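Local coordinates for 3-phytase (Klebsiella pneumoniae, PDB 2WNH), which probably removes phosphate from phytate (inositol hexakisphosphate) by hydrolysis, as a member of the histidine acid phosphatase family, at residues Thr87-Tyr92 and Asn281-Leu286; Leu321-Trp326 and Leu336-Gln341. The protein carries 3 engineered substitutions. All blocks are in the same frame, centred on the assembly; numbering follows the deposited sequence.

Contact 1: Thr87-Tyr92 and Asn281-Leu286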
ATOM      1  N   THR B  87       6.660 -15.078  12.702  1.00 19.88           N
ATOM      2  CA  THR B  87       6.417 -16.464  13.045  1.00 20.43           C
ATOM      3  C   THR B  87       6.574 -16.581  14.548  1.00 20.83           C
ATOM      4  O   THR B  87       6.847 -15.579  15.208  1.00 20.53           O
ATOM      5  CB  THR B  87       7.429 -17.389  12.332  1.00 20.39           C
ATOM      6  OG1 THR B  87       8.778 -16.966  12.633  1.00 21.73           O
ATOM      7  CG2 THR B  87       7.203 -17.322  10.819  1.00 20.28           C
ATOM      8  N   ALA B  88       6.410 -17.797  15.087  1.00 21.53           N
ATOM      9  CA  ALA B  88       6.592 -18.025  16.532  1.00 22.97           C
ATOM     10  C   ALA B  88       8.000 -17.660  16.994  1.00 22.80           C
ATOM     11  O   ALA B  88       8.172 -17.200  18.121  1.00 24.21           O
ATOM     12  CB  ALA B  88       6.265 -19.491  16.899  1.00 23.47           C
ATOM     13  N   GLU B  89       8.989 -17.813  16.113  1.00 21.75           N
ATOM     14  CA  GLU B  89      10.378 -17.424  16.414  1.00 20.70           C
ATOM     15  C   GLU B  89      10.626 -15.902  16.556  1.00 19.74           C
ATOM     16  O   GLU B  89      11.641 -15.481  17.121  1.00 19.66           O
ATOM     17  CB  GLU B  89      11.291 -18.050  15.352  1.00 22.56           C
ATOM     18  CG  GLU B  89      12.782 -17.971  15.633  1.00 24.91           C
ATOM     19  CD  GLU B  89      13.601 -18.569  14.490  1.00 30.28           C
ATOM     20  OE1 GLU B  89      13.015 -19.232  13.594  1.00 30.93           O
ATOM     21  OE2 GLU B  89      14.828 -18.363  14.495  1.00 34.44           O
ATOM     22  N   SER B  90       9.692 -15.085  16.072  1.00 16.77           N
ATOM     23  CA  SER B  90       9.867 -13.645  16.018  1.00 15.73           C
ATOM     24  C   SER B  90       9.597 -13.015  17.383  1.00 14.80           C
ATOM     25  O   SER B  90      10.346 -12.151  17.814  1.00 15.09           O
ATOM     26  CB  SER B  90       8.899 -13.006  15.019  1.00 15.36           C
ATOM     27  OG  SER B  90       9.057 -13.510  13.700  1.00 17.43           O
ATOM     28  N   ILE B  91       8.478 -13.396  18.002  1.00 15.48           N
ATOM     29  CA  ILE B  91       7.992 -12.707  19.212  1.00 15.59           C
ATOM     30  C   ILE B  91       7.189 -13.642  20.110  1.00 15.60           C
ATOM     31  O   ILE B  91       6.506 -14.566  19.627  1.00 15.28           O
ATOM     32  CB  ILE B  91       7.153 -11.439  18.840  1.00 15.34           C
ATOM     33  CG1 ILE B  91       6.860 -10.526  20.070  1.00 14.61           C
ATOM     34  CG2 ILE B  91       5.868 -11.816  18.072  1.00 16.79           C
ATOM     35  CD1 ILE B  91       6.229  -9.215  19.664  1.00 14.79           C
ATOM     36  N   TYR B  92       7.305 -13.406  21.418  1.00 14.41           N
ATOM     37  CA  TYR B  92       6.400 -14.002  22.405  1.00 15.39           C
ATOM     38  C   TYR B  92       5.915 -12.872  23.280  1.00 14.49           C
ATOM     39  O   TYR B  92       6.732 -12.131  23.845  1.00 14.56           O
ATOM     40  CB  TYR B  92       7.075 -15.098  23.258  1.00 15.13           C
ATOM     41  CG  TYR B  92       6.109 -15.798  24.188  1.00 15.25           C
ATOM     42  CD1 TYR B  92       5.257 -16.804  23.719  1.00 16.61           C
ATOM     43  CD2 TYR B  92       6.019 -15.437  25.539  1.00 14.67           C
ATOM     44  CE1 TYR B  92       4.342 -17.437  24.582  1.00 19.13           C
ATOM     45  CE2 TYR B  92       5.124 -16.073  26.395  1.00 18.67           C
ATOM     46  CZ  TYR B  92       4.293 -17.062  25.913  1.00 18.72           C
ATOM     47  OH  TYR B  92       3.393 -17.658  26.792  1.00 19.25           O
ATOM     48  N   ASN B 281      12.698 -19.445  22.608  1.00 18.94           N
ATOM     49  CA  ASN B 281      13.696 -18.993  21.657  1.00 19.93           C
ATOM     50  C   ASN B 281      13.016 -18.027  20.680  1.00 19.53           C
ATOM     51  O   ASN B 281      12.487 -18.443  19.635  1.00 20.89           O
ATOM     52  CB  ASN B 281      14.295 -20.212  20.918  1.00 20.17           C
ATOM     53  CG  ASN B 281      15.447 -19.839  20.007  1.00 25.87           C
ATOM     54  OD1 ASN B 281      15.916 -18.695  20.006  1.00 27.78           O
ATOM     55  ND2 ASN B 281      15.906 -20.810  19.206  1.00 23.44           N
ATOM     56  N   VAL B 282      12.999 -16.743  21.050  1.00 17.29           N
ATOM     57  CA  VAL B 282      12.344 -15.720  20.226  1.00 15.94           C
ATOM     58  C   VAL B 282      13.265 -14.504  20.025  1.00 16.00           C
ATOM     59  O   VAL B 282      14.187 -14.289  20.804  1.00 16.98           O
ATOM     60  CB  VAL B 282      10.982 -15.254  20.843  1.00 16.14           C
ATOM     61  CG1 VAL B 282       9.948 -16.393  20.802  1.00 15.99           C
ATOM     62  CG2 VAL B 282      11.180 -14.706  22.254  1.00 14.89           C
ATOM     63  N   ARG B 283      13.016 -13.710  18.985  1.00 14.73           N
ATOM     64  CA  ARG B 283      13.803 -12.485  18.759  1.00 14.98           C
ATOM     65  C   ARG B 283      13.433 -11.352  19.716  1.00 15.10           C
ATOM     66  O   ARG B 283      14.264 -10.510  20.029  1.00 13.89           O
ATOM     67  CB  ARG B 283      13.628 -11.990  17.317  1.00 16.67           C
ATOM     68  CG  ARG B 283      14.143 -12.985  16.247  1.00 18.04           C
ATOM     69  CD  ARG B 283      15.665 -13.170  16.350  1.00 20.39           C
ATOM     70  NE  ARG B 283      16.207 -14.248  15.496  1.00 23.19           N
ATOM     71  CZ  ARG B 283      16.716 -14.092  14.268  1.00 25.34           C
ATOM     72  NH1 ARG B 283      16.744 -12.904  13.658  1.00 20.44           N
ATOM     73  NH2 ARG B 283      17.207 -15.157  13.636  1.00 24.53           N
ATOM     74  N   TRP B 284      12.166 -11.337  20.135  1.00 14.10           N
ATOM     75  CA  TRP B 284      11.593 -10.256  20.953  1.00 13.24           C
ATOM     76  C   TRP B 284      10.651 -10.853  21.999  1.00 14.18           C
ATOM     77  O   TRP B 284       9.651 -11.488  21.648  1.00 13.87           O
ATOM     78  CB  TRP B 284      10.889  -9.279  19.989  1.00 14.07           C
ATOM     79  CG  TRP B 284      10.249  -8.060  20.526  1.00 14.01           C
ATOM     80  CD1 TRP B 284      10.305  -7.542  21.804  1.00 14.79           C
ATOM     81  CD2 TRP B 284       9.431  -7.170  19.759  1.00 15.49           C
ATOM     82  NE1 TRP B 284       9.538  -6.374  21.864  1.00 15.29           N
ATOM     83  CE2 TRP B 284       8.997  -6.137  20.621  1.00 13.22           C
ATOM     84  CE3 TRP B 284       9.030  -7.150  18.410  1.00 14.07           C
ATOM     85  CZ2 TRP B 284       8.173  -5.077  20.178  1.00 16.40           C
ATOM     86  CZ3 TRP B 284       8.209  -6.094  17.963  1.00 15.00           C
ATOM     87  CH2 TRP B 284       7.778  -5.083  18.858  1.00 15.53           C
ATOM     88  N   LEU B 285      10.999 -10.671  23.288  1.00 13.40           N
ATOM     89  CA  LEU B 285      10.137 -11.072  24.400  1.00 13.70           C
ATOM     90  C   LEU B 285       9.514  -9.782  24.869  1.00 14.20           C
ATOM     91  O   LEU B 285      10.220  -8.837  25.208  1.00 13.74           O
ATOM     92  CB  LEU B 285      10.957 -11.686  25.540  1.00 13.79           C
ATOM     93  CG  LEU B 285      10.189 -12.124  26.802  1.00 13.00           C
ATOM     94  CD1 LEU B 285       9.178 -13.224  26.463  1.00 14.69           C
ATOM     95  CD2 LEU B 285      11.209 -12.607  27.891  1.00 15.76           C
ATOM     96  N   LEU B 286       8.193  -9.751  24.838  1.00 13.77           N
ATOM     97  CA  LEU B 286       7.452  -8.543  25.180  1.00 12.84           C
ATOM     98  C   LEU B 286       6.518  -8.869  26.354  1.00 13.14           C
ATOM     99  O   LEU B 286       5.623  -9.728  26.249  1.00 14.34           O
ATOM    100  CB  LEU B 286       6.675  -8.034  23.951  1.00 12.52           C
ATOM    101  CG  LEU B 286       5.676  -6.904  24.206  1.00 14.28           C
ATOM    102  CD1 LEU B 286       6.409  -5.684  24.777  1.00 15.28           C
ATOM    103  CD2 LEU B 286       4.921  -6.492  22.922  1.00 14.85           C
TER
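Strands 91-95 and 284-289 pair in parallel, joined by backbone hydrogen bonds at Tyr-92; the turn-like 87-90 and the loop 281-283 lead into the paired part. Tyr-92 N gives its hydrogen to Trp-284 O at 3.0 Å, and Tyr-92 O takes one from Leu-286 N in an almost straight bond (174° at the hydrogen), so Tyr-92 spans two residues of its neighbour. Before the paired strands, Arg-283 N gives a hydrogen bond to Glu-89 O (2.9 Å), and the bond from Trp-284 N to Ser-90 O is weak. The turn is held by Thr-87 N, bonded to Ser-90 OG at 3.0 Å, and that hydroxyl also meets Gln-82.

Apolar contacts occupy both faces. Ile-91, its CG1 anti to the backbone N, runs alongside Trp-284 and sets CD1 over one face of the indole, 3.9 Å from the centroid of the six-membered ring, a CH-pi contact. On the other face Leu-285 CD1 touches the edge of the Tyr-92 ring at CD2 (4.0 Å).

Of the charged groups, Arg-283 NH2 is hydrogen-bonded to Pro-10 O of the second subunit, and NH1 to Leu-80 O.

In the mixed central sheet of the histidine phosphatase fold, 284-289 is flanked by 91-95 and 14-24, whose Glu-21 meets Trp-284 NE1; helix 99-112 packs on Ile-91, Trp-284 and Leu-286.

Contact 2: Leu321-Trp326 and Leu336-Gln341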
ATOM      1  N   LEU B 321      10.733  -0.326  29.514  1.00 13.78           N
ATOM      2  CA  LEU B 321      12.113  -0.614  29.861  1.00 15.19           C
ATOM      3  C   LEU B 321      12.568  -1.708  28.892  1.00 15.35           C
ATOM      4  O   LEU B 321      11.889  -2.730  28.723  1.00 15.82           O
ATOM      5  CB  LEU B 321      12.146  -1.129  31.310  1.00 16.72           C
ATOM      6  CG  LEU B 321      13.495  -1.356  31.962  1.00 23.45           C
ATOM      7  CD1 LEU B 321      14.348  -0.083  31.941  1.00 22.14           C
ATOM      8  CD2 LEU B 321      13.210  -1.785  33.411  1.00 24.54           C
ATOM      9  N   VAL B 322      13.712  -1.495  28.254  1.00 13.34           N
ATOM     10  CA  VAL B 322      14.195  -2.435  27.250  1.00 14.54           C
ATOM     11  C   VAL B 322      15.600  -2.923  27.564  1.00 14.88           C
ATOM     12  O   VAL B 322      16.487  -2.110  27.857  1.00 15.46           O
ATOM     13  CB  VAL B 322      14.172  -1.830  25.817  1.00 15.35           C
ATOM     14  CG1 VAL B 322      14.708  -2.868  24.799  1.00 15.99           C
ATOM     15  CG2 VAL B 322      12.765  -1.354  25.432  1.00 17.16           C
ATOM     16  N   LEU B 323      15.810  -4.237  27.410  1.00 13.47           N
ATOM     17  CA  LEU B 323      17.162  -4.814  27.361  1.00 14.85           C
ATOM     18  C   LEU B 323      17.388  -5.379  25.953  1.00 14.94           C
ATOM     19  O   LEU B 323      16.554  -6.136  25.453  1.00 15.52           O
ATOM     20  CB  LEU B 323      17.281  -5.972  28.346  1.00 15.58           C
ATOM     21  CG  LEU B 323      16.806  -5.739  29.779  1.00 19.20           C
ATOM     22  CD1 LEU B 323      16.901  -7.061  30.576  1.00 22.12           C
ATOM     23  CD2 LEU B 323      17.595  -4.630  30.437  1.00 23.91           C
ATOM     24  N   GLU B 324      18.515  -5.025  25.351  1.00 14.40           N
ATOM     25  CA  GLU B 324      18.907  -5.556  24.040  1.00 15.26           C
ATOM     26  C   GLU B 324      20.269  -6.245  24.104  1.00 15.68           C
ATOM     27  O   GLU B 324      21.235  -5.647  24.562  1.00 15.43           O
ATOM     28  CB  GLU B 324      19.003  -4.413  23.010  1.00 16.38           C
ATOM     29  CG  GLU B 324      17.639  -3.835  22.566  1.00 15.59           C
ATOM     30  CD  GLU B 324      17.766  -2.554  21.723  1.00 18.13           C
ATOM     31  OE1 GLU B 324      18.894  -2.018  21.542  1.00 16.07           O
ATOM     32  OE2 GLU B 324      16.722  -2.050  21.245  1.00 15.97           O
ATOM     33  N   ARG B 325      20.347  -7.471  23.593  1.00 16.37           N
ATOM     34  CA  ARG B 325      21.649  -8.134  23.403  1.00 16.20           C
ATOM     35  C   ARG B 325      22.149  -7.891  21.991  1.00 16.60           C
ATOM     36  O   ARG B 325      21.465  -8.218  21.024  1.00 16.55           O
ATOM     37  CB  ARG B 325      21.556  -9.647  23.650  1.00 16.60           C
ATOM     38  CG  ARG B 325      22.949 -10.299  23.714  1.00 20.42           C
ATOM     39  CD  ARG B 325      22.853 -11.769  24.009  1.00 18.30           C
ATOM     40  NE  ARG B 325      22.528 -12.582  22.841  1.00 19.59           N
ATOM     41  CZ  ARG B 325      21.424 -13.316  22.713  1.00 21.17           C
ATOM     42  NH1 ARG B 325      20.488 -13.315  23.665  1.00 23.76           N
ATOM     43  NH2 ARG B 325      21.245 -14.045  21.616  1.00 21.53           N
ATOM     44  N   TRP B 326      23.344  -7.300  21.909  1.00 15.13           N
ATOM     45  CA  TRP B 326      24.032  -6.983  20.674  1.00 16.61           C
ATOM     46  C   TRP B 326      25.308  -7.792  20.555  1.00 17.77           C
ATOM     47  O   TRP B 326      25.887  -8.215  21.544  1.00 17.87           O
ATOM     48  CB  TRP B 326      24.406  -5.507  20.639  1.00 16.93           C
ATOM     49  CG  TRP B 326      23.222  -4.585  20.439  1.00 15.94           C
ATOM     50  CD1 TRP B 326      22.354  -4.112  21.408  1.00 17.20           C
ATOM     51  CD2 TRP B 326      22.776  -4.017  19.197  1.00 15.20           C
ATOM     52  NE1 TRP B 326      21.416  -3.292  20.838  1.00 14.44           N
ATOM     53  CE2 TRP B 326      21.643  -3.211  19.487  1.00 16.16           C
ATOM     54  CE3 TRP B 326      23.219  -4.113  17.869  1.00 15.75           C
ATOM     55  CZ2 TRP B 326      20.942  -2.503  18.489  1.00 16.45           C
ATOM     56  CZ3 TRP B 326      22.523  -3.401  16.869  1.00 17.26           C
ATOM     57  CH2 TRP B 326      21.401  -2.600  17.193  1.00 18.20           C
ATOM     58  N   LEU B 336      25.293  -5.594  26.131  1.00 16.10           N
ATOM     59  CA  LEU B 336      23.930  -5.306  26.526  1.00 16.08           C
ATOM     60  C   LEU B 336      23.685  -3.803  26.396  1.00 17.24           C
ATOM     61  O   LEU B 336      24.564  -3.003  26.702  1.00 17.03           O
ATOM     62  CB  LEU B 336      23.715  -5.773  27.968  1.00 16.70           C
ATOM     63  CG  LEU B 336      22.293  -5.727  28.508  1.00 18.60           C
ATOM     64  CD1 LEU B 336      21.431  -6.771  27.807  1.00 18.23           C
ATOM     65  CD2 LEU B 336      22.283  -5.933  30.026  1.00 18.74           C
ATOM     66  N   ARG B 337      22.503  -3.443  25.895  1.00 15.82           N
ATOM     67  CA  ARG B 337      22.007  -2.069  25.920  1.00 15.08           C
ATOM     68  C   ARG B 337      20.753  -2.055  26.779  1.00 15.88           C
ATOM     69  O   ARG B 337      19.908  -2.955  26.678  1.00 16.77           O
ATOM     70  CB  ARG B 337      21.687  -1.614  24.492  1.00 14.75           C
ATOM     71  CG  ARG B 337      21.110  -0.230  24.411  1.00 16.37           C
ATOM     72  CD  ARG B 337      21.000   0.207  22.981  1.00 15.43           C
ATOM     73  NE  ARG B 337      20.440   1.544  22.906  1.00 17.10           N
ATOM     74  CZ  ARG B 337      19.421   1.882  22.130  1.00 19.48           C
ATOM     75  NH1 ARG B 337      18.823   0.969  21.366  1.00 18.00           N
ATOM     76  NH2 ARG B 337      19.000   3.140  22.129  1.00 21.79           N
ATOM     77  N   VAL B 338      20.625  -1.040  27.642  1.00 14.39           N
ATOM     78  CA  VAL B 338      19.525  -0.990  28.601  1.00 15.19           C
ATOM     79  C   VAL B 338      18.979   0.427  28.556  1.00 15.33           C
ATOM     80  O   VAL B 338      19.733   1.393  28.690  1.00 15.15           O
ATOM     81  CB  VAL B 338      20.043  -1.290  30.038  1.00 15.87           C
ATOM     82  CG1 VAL B 338      18.902  -1.190  31.030  1.00 17.15           C
ATOM     83  CG2 VAL B 338      20.675  -2.657  30.086  1.00 17.85           C
ATOM     84  N   TYR B 339      17.672   0.580  28.329  1.00 13.78           N
ATOM     85  CA  TYR B 339      17.132   1.940  28.274  1.00 13.77           C
ATOM     86  C   TYR B 339      15.674   2.015  28.665  1.00 14.05           C
ATOM     87  O   TYR B 339      14.983   0.991  28.721  1.00 15.62           O
ATOM     88  CB  TYR B 339      17.357   2.586  26.892  1.00 14.62           C
ATOM     89  CG  TYR B 339      16.760   1.854  25.720  1.00 15.17           C
ATOM     90  CD1 TYR B 339      17.470   0.851  25.078  1.00 17.12           C
ATOM     91  CD2 TYR B 339      15.491   2.192  25.239  1.00 15.94           C
ATOM     92  CE1 TYR B 339      16.934   0.187  23.991  1.00 17.03           C
ATOM     93  CE2 TYR B 339      14.939   1.532  24.125  1.00 16.30           C
ATOM     94  CZ  TYR B 339      15.673   0.523  23.526  1.00 16.66           C
ATOM     95  OH  TYR B 339      15.208  -0.156  22.412  1.00 16.90           O
ATOM     96  N   PHE B 340      15.223   3.231  28.960  1.00 13.32           N
ATOM     97  CA  PHE B 340      13.837   3.489  29.235  1.00 14.08           C
ATOM     98  C   PHE B 340      13.354   4.477  28.183  1.00 14.46           C
ATOM     99  O   PHE B 340      14.074   5.418  27.837  1.00 14.73           O
ATOM    100  CB  PHE B 340      13.642   4.095  30.631  1.00 14.11           C
ATOM    101  CG  PHE B 340      12.198   4.389  30.952  1.00 15.37           C
ATOM    102  CD1 PHE B 340      11.283   3.353  31.155  1.00 16.45           C
ATOM    103  CD2 PHE B 340      11.739   5.704  31.012  1.00 17.47           C
ATOM    104  CE1 PHE B 340       9.936   3.607  31.418  1.00 14.61           C
ATOM    105  CE2 PHE B 340      10.379   5.963  31.291  1.00 15.36           C
ATOM    106  CZ  PHE B 340       9.489   4.917  31.490  1.00 14.27           C
ATOM    107  N   GLN B 341      12.165   4.229  27.649  1.00 15.14           N
ATOM    108  CA  GLN B 341      11.612   5.092  26.606  1.00 15.32           C
ATOM    109  C   GLN B 341      10.158   5.443  26.871  1.00 14.99           C
ATOM    110  O   GLN B 341       9.412   4.615  27.404  1.00 14.13           O
ATOM    111  CB  GLN B 341      11.761   4.419  25.223  1.00 13.71           C
ATOM    112  CG  GLN B 341      10.868   3.196  25.038  1.00 16.26           C
ATOM    113  CD  GLN B 341      11.124   2.487  23.716  1.00 18.99           C
ATOM    114  OE1 GLN B 341      11.380   3.128  22.702  1.00 18.65           O
ATOM    115  NE2 GLN B 341      11.073   1.160  23.733  1.00 15.99           N
TER
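In the antiparallel beta hairpin of strands 320-328 and 334-342, the face of Glu-324, Arg-337 and Tyr-339 carries a buried polar cluster, and the face of Leu-323 and Val-338 is mostly apolar. Glu-324 is central to the first. Its extended chain lies alongside that of Arg-337, with carboxylate and guanidinium planes 55° apart, and OE1 accepts from both Arg-337 NH1 (3.0 Å, a salt bridge) and Trp-326 NE1 (2.9 Å), each donor standing above the carboxylate plane. Such a grip would be expected to stabilise the ionised acid; Arg-337 NE is salt-bridged to Glu-364.

Tyr-339 holds CG in the crowded position between backbone N and carbonyl carbon (chi1 59°), which brings the ring against Val-322 and its OH to Glu-324. Val-322 CB sits over one face, 3.8 Å from the ring centroid in a CH-pi contact, and Arg-337 NH2 lies above the opposite face, offset toward the rim.

Leu-323 and Val-338 run side by side, CD2 of the leucine touching both valine methyls, and both residues touch Met-301 of helix 291-301. Hydrogen-bonded pairs Val-322/Tyr-339 and Glu-324/Arg-337 fix this register. At Glu-324 OE2, Tyr-75 OH is also bonded, and Tyr-339 OH donates to it at 2.7 Å, from well above the carboxylate plane.

The two contacts illustrate how one mixed sheet is assembled from both distant and local pairings. Contact 1 joins segments 189 residues apart, with several helices between them; contact 2, which follows it along the chain, closes a hairpin. Their centres lie 16 Å apart and their nearest atoms about 7 Å, without touching. Strand 14-24 connects them, pairing in parallel with 284-289 and antiparallel with 320-328, so the order runs 91-95, 284-289, 14-24, 320-328, 334-342. Helix 291-301, directly after strand 284-289, packs on the hairpin. Together the contacts span much of the central sheet of the histidine phosphatase fold, away from the annotated metal site.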